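Tegument protein VP22 (Human herpesvirus 1, PDB 4XAL) helps viral mRNAs accumulate and be translated late in infection, modulates the RNase activity of the virion host shutoff protein, and stabilises microtubules. Local coordinates at residues P41-A44 with G45-R49. Sequence-based numbering, arbitrary orientation.
Sequences PRVA and GFNKR
Asn47 sits one helical turn after Val43, and the two side chains run next to each other in the same direction. The CB of Asn47 lies 3.5 Å from Val43 O, the very carbonyl that takes the backbone N-H of Asn47 (Asn47 N to Val43 O 2.8 Å). Its CG, set beside the backbone N and anti to the carbonyl carbon (chi1 -76°), keeps the amide folded back over that same oxygen. At the tip the branches part: ND2 packs 3.6 Å from Val43 CG1, while OD1 accepts a hydrogen bond from the backbone N of Ser29, in the segment that precedes the helix. This buried amide thus ties the N-terminal segment to the first turns, with Phe28 and Trp39 also against its side chain.

A second link crosses the turn through water. Arg42 O accepts the backbone N-H of Phe46 (N to O 2.9 Å) and also a hydrogen bond from a water molecule, which in turn accepts one from Arg49 NH2 at 3.0 Å. One face of the Arg49 guanidinium lies over Gly45 O and Phe46 CA, both offset toward its rim.

From Pro41 O to Gly45 N onward the i to i+4 bonds follow in succession. Proline in the first turn, with Thr40 OG1 just ahead hydrogen-bonded to Val43 N as in an N-cap, is typical of an alpha-helix N-terminus, here the start of the long helix 41-74 in the VP22 core domain.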
loop_
_atom_site.group_PDB
_atom_site.type_symbol
_atom_site.label_atom_id
_atom_site.label_comp_id
_atom_site.label_asym_id
_atom_site.label_seq_id
_atom_site.Cartn_x
_atom_site.Cartn_y
_atom_site.Cartn_z
ATOM N N PRO A 41 9.860 22.444 9.717
ATOM C CA PRO A 41 8.622 21.761 10.102
ATOM C C PRO A 41 7.728 21.454 8.903
ATOM O O PRO A 41 7.104 20.400 8.873
ATOM C CB PRO A 41 7.955 22.764 11.046
ATOM C CG PRO A 41 9.095 23.467 11.672
ATOM C CD PRO A 41 10.144 23.588 10.603
ATOM N N ARG A 42 7.678 22.360 7.933
ATOM C CA ARG A 42 6.868 22.160 6.737
ATOM C C ARG A 42 7.327 20.918 5.974
ATOM O O ARG A 42 6.515 20.069 5.609
ATOM C CB ARG A 42 6.937 23.393 5.835
ATOM C CG ARG A 42 5.735 23.601 4.927
ATOM C CD ARG A 42 6.100 24.435 3.698
ATOM N NE ARG A 42 7.395 25.093 3.861
ATOM C CZ ARG A 42 8.519 24.700 3.266
ATOM N NH1 ARG A 42 8.509 23.665 2.433
ATOM N NH2 ARG A 42 9.653 25.355 3.492
ATOM N N VAL A 43 8.634 20.821 5.754
ATOM C CA VAL A 43 9.217 19.701 5.035
ATOM C C VAL A 43 9.017 18.389 5.785
ATOM O O VAL A 43 8.669 17.377 5.179
ATOM C CB VAL A 43 10.708 19.926 4.783
ATOM C CG1 VAL A 43 11.387 18.637 4.312
ATOM C CG2 VAL A 43 10.892 21.033 3.769
ATOM N N ALA A 44 9.228 18.406 7.101
ATOM C CA ALA A 44 9.012 17.206 7.918
ATOM C C ALA A 44 7.576 16.694 7.799
ATOM O O ALA A 44 7.338 15.491 7.629
ATOM C CB ALA A 44 9.349 17.492 9.377
ATOM N N GLY A 45 6.619 17.608 7.892
ATOM C CA GLY A 45 5.217 17.243 7.762
ATOM C C GLY A 45 4.921 16.679 6.387
ATOM O O GLY A 45 4.220 15.668 6.255
ATOM N N PHE A 46 5.456 17.336 5.361
ATOM C CA PHE A 46 5.265 16.897 3.979
ATOM C C PHE A 46 5.810 15.485 3.773
ATOM O O PHE A 46 5.128 14.609 3.220
ATOM C CB PHE A 46 5.938 17.866 2.998
ATOM C CG PHE A 46 5.844 17.427 1.558
ATOM C CD1 PHE A 46 4.707 17.694 0.813
ATOM C CD2 PHE A 46 6.887 16.740 0.957
ATOM C CE1 PHE A 46 4.611 17.282 -0.510
ATOM C CE2 PHE A 46 6.802 16.327 -0.362
ATOM C CZ PHE A 46 5.658 16.596 -1.095
ATOM N N ASN A 47 7.029 15.252 4.235
ATOM C CA ASN A 47 7.653 13.953 4.019
ATOM C C ASN A 47 6.940 12.846 4.795
ATOM O O ASN A 47 6.883 11.696 4.338
ATOM C CB ASN A 47 9.134 14.003 4.391
ATOM C CG ASN A 47 9.974 14.705 3.341
ATOM O OD1 ASN A 47 9.526 14.910 2.206
ATOM N ND2 ASN A 47 11.210 15.063 3.705
ATOM N N LYS A 48 6.410 13.192 5.968
ATOM C CA LYS A 48 5.652 12.229 6.767
ATOM C C LYS A 48 4.445 11.746 5.989
ATOM O O LYS A 48 4.161 10.540 5.937
ATOM C CB LYS A 48 5.201 12.848 8.099
ATOM C CG LYS A 48 4.454 11.879 9.005
ATOM C CD LYS A 48 4.029 12.525 10.318
ATOM C CE LYS A 48 3.390 11.495 11.248
ATOM N NZ LYS A 48 2.950 12.093 12.543
ATOM N N ARG A 49 3.737 12.690 5.372
ATOM C CA ARG A 49 2.529 12.344 4.628
ATOM C C ARG A 49 2.885 11.470 3.436
ATOM O O ARG A 49 2.173 10.510 3.144
ATOM C CB ARG A 49 1.781 13.605 4.177
ATOM C CG ARG A 49 1.194 14.411 5.329
ATOM C CD ARG A 49 0.337 15.589 4.838
ATOM N NE ARG A 49 1.088 16.586 4.068
ATOM C CZ ARG A 49 1.595 17.714 4.572
ATOM N NH1 ARG A 49 1.457 18.005 5.860
ATOM N NH2 ARG A 49 2.253 18.558 3.787
HETATM O O HOH W 1 3.923 20.290 5.502
#